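Local atomic coordinates of botulinum neurotoxin G heavy chain (Clostridium botulinum, PDB entry 3MPP), a protein that directs botulinum neurotoxin to host cells and carries its light chain into the cytosol, the chain here being the receptor-binding domain, responsible for adherence to the cell surface. Residues 28-32 / 41-45; 48-54 / 180-185; 73-77 / 426-430; 89-94 / 184-190. The protein carries 4 engineered substitutions. All blocks are in the same frame, centred on the assembly; numbering follows the deposited sequence. Where two conformers were deposited one is given.

How the contacts relate
Contacts 1, 2 and 4 lie within the N-terminal half of the receptor-binding domain; contact 3 joins that half to the C-terminal one. Contacts 2 and 4 belong to the seven-strand sheet and share Phe-184 and Lys-185 of its strand 181-187. Contact 2 keeps continuous register, whereas contact 4 slips by one residue and adds side-chain-to-backbone bonds from Asn-89. Strands 30-33, 39-43 and 67-74, used by contacts 1 and 3, lie in the opposing sheet. Contact 1 is at the surface, the others partly buried; its Leu-42 packs on Leu-186, and Ser-48 OG bonds to Asp-29 O and Asn-43 N. Contact 3 relies on charge, a tryptophan face and water; its Glu-427 forms a salt bridge with Lys-41.

Contact 1. Residues 28-32 / 41-45; sequences SDVIF and KLNNS
Build two short extended strands, 30-32 and 41-43, running antiparallel at 160° with axes 5.3 Å apart at closest. Ile-31 faces Lys-41 as a hydrogen-bonded pair, CA to CA 5.1 Å. Lys-41 N gives a good bond to Ile-31 O at 2.8 Å, whereas the return bond from Ile-31 N to Lys-41 O is weak at 3.3 Å. Beyond this pair the chains splay, and Ser-48 takes over: its OG is hydrogen-bonded to both Asp-29 O and Asn-43 N. Val-30 (t) and Leu-42 (m, t) share one face, CG2 to CD2 4.5 Å. On the other, Lys-41 is t at every chi, its NZ salt-bridged to Glu-427 in the C-terminal half of the domain. Asp-29 lays OD2 3.4 Å from Ser-45 CB, while Ser-45 OG is hydrogen-bonded to Asn-47 N. Asn-44, centre of an inverse gamma turn, sends ND2 to the carbonyls of Cys-189 and Asp-191. The whole is the open end of a beta hairpin, strands 30-33 and 39-43, in a lectin-like beta sandwich.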
loop_
_atom_site.group_PDB
_atom_site.type_symbol
_atom_site.label_atom_id
_atom_site.label_comp_id
_atom_site.label_asym_id
_atom_site.label_seq_id
_atom_site.Cartn_x
_atom_site.Cartn_y
_atom_site.Cartn_z
ATOM N N SER A 28 12.407 -17.942 -15.704
ATOM C CA SER A 28 12.039 -17.064 -16.807
ATOM C C SER A 28 10.656 -16.418 -16.649
ATOM O O SER A 28 10.314 -15.516 -17.411
ATOM C CB SER A 28 12.078 -17.844 -18.119
ATOM O OG SER A 28 11.161 -18.924 -18.090
ATOM N N ASP A 29 9.870 -16.881 -15.673
ATOM C CA ASP A 29 8.501 -16.381 -15.487
ATOM C C ASP A 29 8.373 -15.490 -14.243
ATOM O O ASP A 29 7.315 -15.436 -13.611
ATOM C CB ASP A 29 7.494 -17.547 -15.438
ATOM C CG ASP A 29 6.029 -17.082 -15.502
ATOM O OD1 ASP A 29 5.713 -16.131 -16.251
ATOM O OD2 ASP A 29 5.190 -17.688 -14.799
ATOM N N VAL A 30 9.450 -14.785 -13.902
ATOM C CA VAL A 30 9.410 -13.795 -12.826
ATOM C C VAL A 30 9.402 -12.389 -13.426
ATOM O O VAL A 30 10.130 -12.105 -14.369
ATOM C CB VAL A 30 10.608 -13.924 -11.858
ATOM C CG1 VAL A 30 10.545 -12.838 -10.782
ATOM C CG2 VAL A 30 10.643 -15.312 -11.211
ATOM N N ILE A 31 8.557 -11.517 -12.892
ATOM C CA ILE A 31 8.519 -10.130 -13.342
ATOM C C ILE A 31 9.193 -9.232 -12.308
ATOM O O ILE A 31 8.987 -9.366 -11.102
ATOM C CB ILE A 31 7.073 -9.643 -13.606
ATOM C CG1 ILE A 31 6.481 -10.340 -14.831
ATOM C CG2 ILE A 31 7.049 -8.137 -13.854
ATOM C CD1 ILE A 31 6.124 -11.778 -14.606
ATOM N N PHE A 32 10.011 -8.314 -12.788
ATOM C CA PHE A 32 10.720 -7.404 -11.913
ATOM C C PHE A 32 10.348 -5.987 -12.293
ATOM O O PHE A 32 9.966 -5.720 -13.428
ATOM C CB PHE A 32 12.235 -7.552 -12.082
ATOM C CG PHE A 32 12.795 -8.851 -11.562
ATOM C CD1 PHE A 32 13.080 -9.004 -10.219
ATOM C CD2 PHE A 32 13.067 -9.902 -12.429
ATOM C CE1 PHE A 32 13.604 -10.188 -9.737
ATOM C CE2 PHE A 32 13.602 -11.088 -11.961
ATOM C CZ PHE A 32 13.870 -11.235 -10.611
ATOM N N LYS A 41 7.494 -10.190 -8.848
ATOM C CA LYS A 41 6.194 -10.835 -8.898
ATOM C C LYS A 41 6.367 -12.327 -9.191
ATOM O O LYS A 41 6.965 -12.711 -10.199
ATOM C CB LYS A 41 5.359 -10.181 -10.001
ATOM C CG LYS A 41 3.913 -10.659 -10.129
ATOM C CD LYS A 41 3.306 -9.954 -11.363
ATOM C CE LYS A 41 1.880 -10.331 -11.663
ATOM N NZ LYS A 41 1.421 -9.580 -12.879
ATOM N N LEU A 42 5.841 -13.158 -8.303
ATOM C CA LEU A 42 5.760 -14.603 -8.528
ATOM C C LEU A 42 4.400 -14.960 -9.108
ATOM O O LEU A 42 3.368 -14.654 -8.511
ATOM C CB LEU A 42 5.959 -15.353 -7.212
ATOM C CG LEU A 42 7.261 -15.089 -6.444
ATOM C CD1 LEU A 42 7.265 -15.818 -5.116
ATOM C CD2 LEU A 42 8.463 -15.503 -7.292
ATOM N N ASN A 43 4.413 -15.606 -10.271
ATOM C CA ASN A 43 3.214 -16.135 -10.917
ATOM C C ASN A 43 3.072 -17.612 -10.562
ATOM O O ASN A 43 3.962 -18.189 -9.931
ATOM C CB ASN A 43 3.320 -15.979 -12.442
ATOM C CG ASN A 43 3.468 -14.519 -12.882
ATOM O OD1 ASN A 43 4.383 -14.162 -13.636
ATOM N ND2 ASN A 43 2.573 -13.676 -12.410
ATOM N N ASN A 44 1.963 -18.230 -10.967
ATOM C CA ASN A 44 1.721 -19.614 -10.592
ATOM C C ASN A 44 2.268 -20.585 -11.631
ATOM O O ASN A 44 1.513 -21.187 -12.388
ATOM C CB ASN A 44 0.234 -19.891 -10.346
ATOM C CG ASN A 44 0.014 -21.214 -9.618
ATOM O OD1 ASN A 44 0.976 -21.918 -9.297
ATOM N ND2 ASN A 44 -1.241 -21.558 -9.359
ATOM N N SER A 45 3.587 -20.718 -11.657
ATOM C CA SER A 45 4.262 -21.598 -12.601
ATOM C C SER A 45 5.603 -22.040 -12.025
ATOM O O SER A 45 6.232 -21.300 -11.257
ATOM C CB SER A 45 4.477 -20.875 -13.938
ATOM O OG SER A 45 5.580 -21.410 -14.655
#

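Contact 2. Residues 48-54 / 180-185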
loop_
_atom_site.group_PDB
_atom_site.type_symbol
_atom_site.label_atom_id
_atom_site.label_comp_id
_atom_site.label_asym_id
_atom_site.label_seq_id
_atom_site.Cartn_x
_atom_site.Cartn_y
_atom_site.Cartn_z
ATOM N N SER A 48 8.336 -19.613 -12.570
ATOM C CA SER A 48 8.275 -18.354 -11.846
ATOM C C SER A 48 8.884 -18.590 -10.475
ATOM O O SER A 48 8.174 -18.846 -9.497
ATOM C CB SER A 48 6.825 -17.879 -11.689
ATOM O OG SER A 48 6.810 -16.540 -11.198
ATOM N N ASN A 49 10.204 -18.546 -10.402
ATOM C CA ASN A 49 10.868 -18.871 -9.152
ATOM C C ASN A 49 12.192 -18.139 -8.995
ATOM O O ASN A 49 12.806 -17.722 -9.976
ATOM C CB ASN A 49 11.098 -20.374 -9.052
ATOM C CG ASN A 49 12.220 -20.843 -9.961
ATOM O OD1 ASN A 49 12.035 -20.993 -11.168
ATOM N ND2 ASN A 49 13.398 -21.055 -9.385
ATOM N N ILE A 50 12.609 -17.982 -7.745
ATOM C CA ILE A 50 13.920 -17.449 -7.410
ATOM C C ILE A 50 14.479 -18.336 -6.329
ATOM O O ILE A 50 13.777 -18.671 -5.370
ATOM C CB ILE A 50 13.831 -16.035 -6.826
ATOM C CG1 ILE A 50 13.229 -15.061 -7.843
ATOM C CG2 ILE A 50 15.213 -15.550 -6.353
ATOM C CD1 ILE A 50 12.958 -13.688 -7.265
ATOM N N THR A 51 15.733 -18.737 -6.487
ATOM C CA THR A 51 16.428 -19.447 -5.427
ATOM C C THR A 51 17.599 -18.591 -4.958
ATOM O O THR A 51 18.409 -18.129 -5.763
ATOM C CB THR A 51 16.930 -20.833 -5.890
ATOM O OG1 THR A 51 15.812 -21.674 -6.199
ATOM C CG2 THR A 51 17.745 -21.495 -4.795
ATOM N N ALA A 52 17.659 -18.342 -3.657
ATOM C CA ALA A 52 18.839 -17.721 -3.073
ATOM C C ALA A 52 19.763 -18.832 -2.599
ATOM O O ALA A 52 19.428 -19.574 -1.676
ATOM C CB ALA A 52 18.458 -16.812 -1.922
ATOM N N HIS A 53 20.903 -18.975 -3.266
ATOM C CA HIS A 53 21.899 -19.969 -2.875
ATOM C C HIS A 53 22.913 -19.313 -1.950
ATOM O O HIS A 53 23.691 -18.456 -2.373
ATOM C CB HIS A 53 22.611 -20.558 -4.097
ATOM C CG HIS A 53 21.741 -21.421 -4.960
ATOM N ND1 HIS A 53 21.609 -22.779 -4.764
ATOM C CD2 HIS A 53 20.975 -21.121 -6.037
ATOM C CE1 HIS A 53 20.794 -23.279 -5.676
ATOM N NE2 HIS A 53 20.396 -22.293 -6.461
ATOM N N GLN A 54 22.896 -19.719 -0.684
ATOM C CA GLN A 54 23.702 -19.077 0.347
ATOM C C GLN A 54 24.864 -19.960 0.785
ATOM O O GLN A 54 24.720 -20.785 1.686
ATOM C CB GLN A 54 22.819 -18.726 1.545
ATOM C CG GLN A 54 23.532 -18.041 2.694
ATOM C CD GLN A 54 22.567 -17.569 3.765
ATOM O OE1 GLN A 54 22.972 -17.203 4.869
ATOM N NE2 GLN A 54 21.277 -17.576 3.443
ATOM N N ASN A 180 20.557 -24.330 2.878
ATOM C CA ASN A 180 21.380 -23.352 2.175
ATOM C C ASN A 180 20.579 -22.587 1.128
ATOM O O ASN A 180 20.993 -21.519 0.673
ATOM C CB ASN A 180 22.568 -24.038 1.499
ATOM C CG ASN A 180 23.538 -24.639 2.492
ATOM O OD1 ASN A 180 23.902 -24.007 3.485
ATOM N ND2 ASN A 180 23.971 -25.865 2.225
ATOM N N ASP A 181 19.437 -23.142 0.740
ATOM C CA ASP A 181 18.602 -22.513 -0.278
ATOM C C ASP A 181 17.335 -21.898 0.291
ATOM O O ASP A 181 16.671 -22.486 1.151
ATOM C CB ASP A 181 18.221 -23.527 -1.356
ATOM C CG ASP A 181 19.374 -23.863 -2.272
ATOM O OD1 ASP A 181 20.407 -23.166 -2.204
ATOM O OD2 ASP A 181 19.244 -24.822 -3.061
ATOM N N ILE A 182 17.004 -20.705 -0.191
ATOM C CA ILE A 182 15.687 -20.143 0.051
ATOM C C ILE A 182 14.966 -20.073 -1.283
ATOM O O ILE A 182 15.435 -19.415 -2.214
ATOM C CB ILE A 182 15.758 -18.748 0.687
ATOM C CG1 ILE A 182 16.437 -18.841 2.060
ATOM C CG2 ILE A 182 14.344 -18.133 0.787
ATOM C CD1 ILE A 182 16.693 -17.513 2.726
ATOM N N ASP A 183 13.837 -20.769 -1.382
ATOM C CA ASP A 183 13.064 -20.787 -2.617
ATOM C C ASP A 183 11.879 -19.842 -2.546
ATOM O O ASP A 183 11.028 -19.960 -1.662
ATOM C CB ASP A 183 12.544 -22.183 -2.925
ATOM C CG ASP A 183 13.622 -23.107 -3.461
ATOM O OD1 ASP A 183 14.775 -22.655 -3.640
ATOM O OD2 ASP A 183 13.305 -24.291 -3.701
ATOM N N PHE A 184 11.824 -18.925 -3.506
ATOM C CA PHE A 184 10.673 -18.047 -3.680
ATOM C C PHE A 184 9.867 -18.604 -4.834
ATOM O O PHE A 184 10.334 -18.612 -5.987
ATOM C CB PHE A 184 11.135 -16.627 -3.972
ATOM C CG PHE A 184 11.954 -16.026 -2.868
ATOM C CD1 PHE A 184 11.401 -15.098 -2.004
ATOM C CD2 PHE A 184 13.275 -16.402 -2.687
ATOM C CE1 PHE A 184 12.154 -14.542 -0.981
ATOM C CE2 PHE A 184 14.042 -15.849 -1.662
ATOM C CZ PHE A 184 13.476 -14.922 -0.809
ATOM N N LYS A 185 8.673 -19.102 -4.521
ATOM C CA LYS A 185 7.899 -19.870 -5.486
ATOM C C LYS A 185 6.553 -20.258 -4.889
ATOM O O LYS A 185 6.473 -20.574 -3.713
ATOM C CB LYS A 185 8.684 -21.143 -5.836
ATOM C CG LYS A 185 8.064 -22.023 -6.881
ATOM C CD LYS A 185 8.884 -23.305 -7.031
ATOM C CE LYS A 185 8.454 -24.106 -8.252
ATOM N NZ LYS A 185 9.450 -25.164 -8.586
#
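Strands 50-53 and 181-185 run antiparallel at 167°, their axes approaching to 4.6 Å, in unbroken register from Asn-49 opposite Lys-185 to Gln-54 opposite Asn-180. Ile-50 and Phe-184 form a hydrogen-bonded pair, with Ile-50 N to Phe-184 O at 2.9 Å and Phe-184 N to Ile-50 O at 2.7 Å. Ala-52 and Ile-182 form the next, with Ala-52 N to Ile-182 O at 2.9 Å and Ile-182 N to Ala-52 O at 3.1 Å. Gln-54 N adds a bond to Asn-180 O at 3.0 Å. Between these rungs lie the non-hydrogen-bonded pairs, Thr-51 with Asp-183 and His-53 with Asp-181.

The alternation separates the side chains by character. Ile-50, Ala-52, Ile-182 and Phe-184 share the buried face, where Ile-50 CB lies 4.0 Å from Phe-184 CB; Phe-184 also meets Leu-42 and, edge-to-face, Phe-201. The polar residues take the other face: Thr-51 OG1 donates to Asp-183 OD1 at 2.9 Å, but His-53 ND1, equally close to Asp-181 OD1 at 2.9 Å, is too poorly angled for a hydrogen bond. One apolar face turned onto an opposing sheet and one polar face turned outward is characteristic of a beta sandwich, here the concanavalin-like fold of the N-terminal subdomain.

Contact 3. Residues 73-77 / 426-430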
loop_
_atom_site.group_PDB
_atom_site.type_symbol
_atom_site.label_atom_id
_atom_site.label_comp_id
_atom_site.label_asym_id
_atom_site.label_seq_id
_atom_site.Cartn_x
_atom_site.Cartn_y
_atom_site.Cartn_z
ATOM N N VAL A 73 4.837 -7.570 1.256
ATOM C CA VAL A 73 4.099 -8.406 0.322
ATOM C C VAL A 73 2.878 -7.648 -0.211
ATOM O O VAL A 73 2.311 -6.809 0.493
ATOM C CB VAL A 73 3.667 -9.736 1.001
ATOM C CG1 VAL A 73 2.693 -9.469 2.144
ATOM C CG2 VAL A 73 3.067 -10.700 -0.009
ATOM N N ARG A 74 2.495 -7.930 -1.458
ATOM C CA ARG A 74 1.258 -7.405 -2.044
ATOM C C ARG A 74 0.514 -8.564 -2.661
ATOM O O ARG A 74 1.002 -9.164 -3.612
ATOM C CB ARG A 74 1.550 -6.432 -3.189
ATOM C CG ARG A 74 1.588 -4.984 -2.859
ATOM C CD ARG A 74 1.520 -4.183 -4.156
ATOM N NE ARG A 74 0.142 -4.039 -4.558
ATOM C CZ ARG A 74 -0.287 -3.721 -5.775
ATOM N NH1 ARG A 74 0.542 -3.507 -6.790
ATOM N NH2 ARG A 74 -1.580 -3.623 -5.962
ATOM N N THR A 75 -0.660 -8.883 -2.138
ATOM C CA THR A 75 -1.423 -10.000 -2.666
ATOM C C THR A 75 -2.779 -9.505 -3.173
ATOM O O THR A 75 -3.403 -8.654 -2.548
ATOM C CB THR A 75 -1.591 -11.113 -1.584
ATOM O OG1 THR A 75 -2.538 -12.084 -2.020
ATOM C CG2 THR A 75 -2.059 -10.527 -0.274
ATOM N N PRO A 76 -3.241 -10.057 -4.297
ATOM C CA PRO A 76 -4.450 -9.561 -4.967
ATOM C C PRO A 76 -5.731 -9.845 -4.194
ATOM O O PRO A 76 -5.820 -10.828 -3.470
ATOM C CB PRO A 76 -4.476 -10.320 -6.294
ATOM C CG PRO A 76 -3.445 -11.412 -6.184
ATOM C CD PRO A 76 -2.640 -11.230 -4.962
ATOM N N LYS A 77 -6.718 -8.975 -4.372
ATOM C CA LYS A 77 -8.053 -9.191 -3.830
ATOM C C LYS A 77 -8.581 -10.546 -4.297
ATOM O O LYS A 77 -8.294 -10.987 -5.402
ATOM C CB LYS A 77 -8.999 -8.102 -4.344
ATOM C CG LYS A 77 -10.406 -8.155 -3.778
ATOM C CD LYS A 77 -11.284 -7.067 -4.453
ATOM C CE LYS A 77 -12.760 -7.446 -4.397
ATOM N NZ LYS A 77 -13.055 -8.663 -5.230
ATOM N N ASP A 426 -5.931 -1.146 -10.765
ATOM C CA ASP A 426 -4.830 -2.085 -10.571
ATOM C C ASP A 426 -5.362 -3.481 -10.864
ATOM O O ASP A 426 -6.510 -3.772 -10.545
ATOM C CB ASP A 426 -4.327 -2.000 -9.120
ATOM C CG ASP A 426 -3.123 -2.887 -8.859
ATOM O OD1 ASP A 426 -1.984 -2.485 -9.194
ATOM O OD2 ASP A 426 -3.312 -3.980 -8.293
ATOM N N GLU A 427 -4.537 -4.346 -11.453
ATOM C CA GLU A 427 -4.989 -5.700 -11.796
ATOM C C GLU A 427 -5.391 -6.531 -10.596
ATOM O O GLU A 427 -6.175 -7.470 -10.735
ATOM C CB GLU A 427 -3.930 -6.468 -12.616
ATOM C CG GLU A 427 -2.693 -6.846 -11.836
ATOM C CD GLU A 427 -1.801 -7.826 -12.594
ATOM O OE1 GLU A 427 -2.280 -8.455 -13.555
ATOM O OE2 GLU A 427 -0.624 -7.972 -12.224
ATOM N N GLY A 428 -4.840 -6.210 -9.422
ATOM C CA GLY A 428 -5.137 -6.966 -8.222
ATOM C C GLY A 428 -6.426 -6.528 -7.542
ATOM O O GLY A 428 -6.748 -7.013 -6.464
ATOM N N TRP A 429 -7.147 -5.597 -8.160
ATOM C CA TRP A 429 -8.431 -5.118 -7.612
ATOM C C TRP A 429 -9.400 -4.835 -8.760
ATOM O O TRP A 429 -9.284 -3.819 -9.438
ATOM C CB TRP A 429 -8.248 -3.837 -6.785
ATOM C CG TRP A 429 -9.527 -3.421 -6.043
ATOM C CD1 TRP A 429 -10.620 -2.794 -6.577
ATOM C CD2 TRP A 429 -9.843 -3.669 -4.659
ATOM N NE1 TRP A 429 -11.594 -2.618 -5.607
ATOM C CE2 TRP A 429 -11.139 -3.147 -4.422
ATOM C CE3 TRP A 429 -9.145 -4.253 -3.593
ATOM C CZ2 TRP A 429 -11.748 -3.196 -3.168
ATOM C CZ3 TRP A 429 -9.754 -4.307 -2.339
ATOM C CH2 TRP A 429 -11.044 -3.776 -2.139
ATOM N N THR A 430 -10.361 -5.719 -8.979
ATOM C CA THR A 430 -11.287 -5.524 -10.097
ATOM C C THR A 430 -12.692 -5.268 -9.571
ATOM O O THR A 430 -13.066 -5.785 -8.527
ATOM C CB THR A 430 -11.339 -6.755 -11.007
ATOM O OG1 THR A 430 -11.859 -7.867 -10.258
ATOM C CG2 THR A 430 -9.952 -7.092 -11.518
HETATM O O HOH W 1 -11.161 -8.354 -7.694
HETATM O O HOH W 2 -14.638 -7.559 -7.582
#
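The side chain of Lys-77 lies across the indole of Trp-429, 352 residues further along the chain. Lys-77 CD sits over the ring face of Trp-429, 3.6 Å from the centroid of the six-membered ring, a CH-pi contact; Lys-77 NZ stands higher above the same face, 5.9 Å from that centroid, so any cation-pi attraction is weak at most. That ammonium is instead hydrogen-bonded to Asn-80 and to two waters: water 1, 3.1 Å from Lys-77 NZ, accepts from Thr-430 N at 3.0 Å, and water 2, 3.0 Å from Lys-77 NZ, donates to Thr-430 O at 2.6 Å. Lys-77 N bonds to Gly-428 O at 2.9 Å. Residues 426-429 form a type I turn. Asp-426 OD2 accepts from Gly-428 N at 2.9 Å, an Asx turn, and from Asn-141, and meets Arg-74 NH2 at 2.9 Å in a salt bridge. At this point the two halves of the receptor-binding domain meet through mostly polar, directional chemistry, with the lysine methylenes on the indole as the apolar part.

Contact 4. Residues 89-94 / 184-190; sequences NEYTII and FKLINCT
Strand 90-98 carries a classic beta bulge, Ile-93 and Ile-94 both facing Val-105 of strand 103-108, and there its register with strand 184-187 shifts by one. Strands 90-92 and 184-187 are antiparallel neighbours at 152°, axes 4.8 Å apart at closest. Thr-92 and Ile-187 make the hydrogen-bonded pair, Thr-92 N to Ile-187 O at 3.0 Å and Ile-187 N to Thr-92 O at 2.9 Å. Ile-93 (phi/psi -122/-33) takes Lys-185 N on its O at 2.9 Å, and Ile-94 comes opposite Phe-184, CG2 4.3 Å from the ring centroid, over its face. Asn-188 adopts a left-handed conformation (72/20). The Asn-89 (t) amide bonds the backbone as a peptide group would: ND2 to Asn-188 O at 2.8 Å, OD1 from Thr-190 N at 2.9 Å. Tyr-91 (p) sets its ring face against Cys-189, SG 4.1 Å from the centroid, a sulfur-aromatic contact. Water 3 joins Glu-90 O (3.1 Å) to Asn-188 ND2 (3.0 Å). Asn-89 directly follows helix 83-88; strand 50-53 flanks the other edge of 181-187.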
loop_
_atom_site.group_PDB
_atom_site.type_symbol
_atom_site.label_atom_id
_atom_site.label_comp_id
_atom_site.label_asym_id
_atom_site.label_seq_id
_atom_site.Cartn_x
_atom_site.Cartn_y
_atom_site.Cartn_z
ATOM N N ASN A 89 -7.431 -22.764 -0.058
ATOM C CA ASN A 89 -6.168 -23.166 -0.687
ATOM C C ASN A 89 -4.979 -22.470 -0.035
ATOM O O ASN A 89 -4.763 -21.273 -0.227
ATOM C CB ASN A 89 -6.222 -22.922 -2.203
ATOM C CG ASN A 89 -4.884 -23.194 -2.928
ATOM O OD1 ASN A 89 -4.485 -22.415 -3.792
ATOM N ND2 ASN A 89 -4.225 -24.307 -2.613
ATOM N N GLU A 90 -4.239 -23.224 0.774
ATOM C CA GLU A 90 -3.007 -22.723 1.356
ATOM C C GLU A 90 -1.840 -23.090 0.457
ATOM O O GLU A 90 -1.695 -24.242 0.043
ATOM C CB GLU A 90 -2.785 -23.271 2.775
ATOM C CG GLU A 90 -1.526 -22.703 3.434
ATOM C CD GLU A 90 -1.212 -23.320 4.785
ATOM O OE1 GLU A 90 -2.061 -24.056 5.320
ATOM O OE2 GLU A 90 -0.110 -23.066 5.308
ATOM N N TYR A 91 -1.016 -22.104 0.134
ATOM C CA TYR A 91 0.130 -22.350 -0.727
ATOM C C TYR A 91 1.360 -21.667 -0.164
ATOM O O TYR A 91 1.281 -20.572 0.377
ATOM C CB TYR A 91 -0.138 -21.887 -2.170
ATOM C CG TYR A 91 -0.584 -20.444 -2.298
ATOM C CD1 TYR A 91 0.339 -19.422 -2.520
ATOM C CD2 TYR A 91 -1.929 -20.105 -2.193
ATOM C CE1 TYR A 91 -0.074 -18.085 -2.638
ATOM C CE2 TYR A 91 -2.352 -18.788 -2.305
ATOM C CZ TYR A 91 -1.424 -17.787 -2.530
ATOM O OH TYR A 91 -1.862 -16.494 -2.624
ATOM N N THR A 92 2.493 -22.348 -0.275
ATOM C CA THR A 92 3.764 -21.811 0.167
ATOM C C THR A 92 4.201 -20.727 -0.822
ATOM O O THR A 92 3.904 -20.810 -2.023
ATOM C CB THR A 92 4.804 -22.951 0.225
ATOM O OG1 THR A 92 4.295 -23.976 1.071
ATOM C CG2 THR A 92 6.137 -22.473 0.779
ATOM N N ILE A 93 4.868 -19.696 -0.317
ATOM C CA ILE A 93 5.444 -18.675 -1.182
ATOM C C ILE A 93 6.949 -18.557 -0.968
ATOM O O ILE A 93 7.684 -18.262 -1.902
ATOM C CB ILE A 93 4.787 -17.293 -0.995
ATOM C CG1 ILE A 93 4.872 -16.829 0.451
ATOM C CG2 ILE A 93 3.324 -17.321 -1.459
ATOM C CD1 ILE A 93 4.532 -15.342 0.615
ATOM N N ILE A 94 7.395 -18.780 0.267
ATOM C CA ILE A 94 8.816 -18.729 0.595
ATOM C C ILE A 94 9.148 -19.878 1.541
ATOM O O ILE A 94 8.432 -20.109 2.516
ATOM C CB ILE A 94 9.208 -17.405 1.282
ATOM C CG1 ILE A 94 8.695 -16.194 0.493
ATOM C CG2 ILE A 94 10.723 -17.324 1.444
ATOM C CD1 ILE A 94 8.790 -14.875 1.263
ATOM N N PHE A 184 11.824 -18.925 -3.506
ATOM C CA PHE A 184 10.673 -18.047 -3.680
ATOM C C PHE A 184 9.867 -18.604 -4.834
ATOM O O PHE A 184 10.334 -18.612 -5.987
ATOM C CB PHE A 184 11.135 -16.627 -3.972
ATOM C CG PHE A 184 11.954 -16.026 -2.868
ATOM C CD1 PHE A 184 11.401 -15.098 -2.004
ATOM C CD2 PHE A 184 13.275 -16.402 -2.687
ATOM C CE1 PHE A 184 12.154 -14.542 -0.981
ATOM C CE2 PHE A 184 14.042 -15.849 -1.662
ATOM C CZ PHE A 184 13.476 -14.922 -0.809
ATOM N N LYS A 185 8.673 -19.102 -4.521
ATOM C CA LYS A 185 7.899 -19.870 -5.486
ATOM C C LYS A 185 6.553 -20.258 -4.889
ATOM O O LYS A 185 6.473 -20.574 -3.713
ATOM C CB LYS A 185 8.684 -21.143 -5.836
ATOM C CG LYS A 185 8.064 -22.023 -6.881
ATOM C CD LYS A 185 8.884 -23.305 -7.031
ATOM C CE LYS A 185 8.454 -24.106 -8.252
ATOM N NZ LYS A 185 9.450 -25.164 -8.586
ATOM N N LEU A 186 5.499 -20.228 -5.700
ATOM C CA LEU A 186 4.187 -20.701 -5.260
ATOM C C LEU A 186 4.151 -22.223 -5.258
ATOM O O LEU A 186 4.349 -22.841 -6.297
ATOM C CB LEU A 186 3.077 -20.173 -6.176
ATOM C CG LEU A 186 2.525 -18.760 -5.905
ATOM C CD1 LEU A 186 3.627 -17.710 -5.767
ATOM C CD2 LEU A 186 1.535 -18.361 -7.011
ATOM N N ILE A 187 3.894 -22.822 -4.095
ATOM C CA ILE A 187 3.757 -24.278 -3.997
ATOM C C ILE A 187 2.351 -24.666 -3.564
ATOM O O ILE A 187 1.871 -24.189 -2.530
ATOM C CB ILE A 187 4.742 -24.885 -2.962
ATOM C CG1 ILE A 187 6.162 -24.329 -3.146
ATOM C CG2 ILE A 187 4.718 -26.421 -3.031
ATOM C CD1 ILE A 187 6.748 -24.573 -4.515
ATOM N N ASN A 188 1.718 -25.545 -4.337
ATOM C CA ASN A 188 0.366 -26.042 -4.056
ATOM C C ASN A 188 -0.762 -25.026 -4.297
ATOM O O ASN A 188 -1.873 -25.186 -3.779
ATOM C CB ASN A 188 0.268 -26.587 -2.626
ATOM C CG ASN A 188 1.315 -27.638 -2.329
ATOM O OD1 ASN A 188 1.621 -28.488 -3.175
ATOM N ND2 ASN A 188 1.880 -27.587 -1.117
ATOM N N CYS A 189 -0.497 -23.988 -5.084
ATOM C CA CYS A 189 -1.554 -23.026 -5.390
ATOM C C CYS A 189 -2.403 -23.536 -6.557
ATOM O O CYS A 189 -1.873 -23.884 -7.608
ATOM C CB CYS A 189 -0.964 -21.652 -5.716
ATOM S SG CYS A 189 -2.236 -20.425 -6.068
ATOM N N THR A 190 -3.722 -23.571 -6.388
ATOM C CA THR A 190 -4.580 -24.169 -7.409
ATOM C C THR A 190 -5.205 -23.161 -8.389
ATOM O O THR A 190 -5.844 -23.541 -9.362
ATOM C CB THR A 190 -5.687 -25.038 -6.776
ATOM O OG1 THR A 190 -6.477 -24.229 -5.903
ATOM C CG2 THR A 190 -5.074 -26.193 -5.984
HETATM O O HOH W 3 0.749 -25.814 1.027
#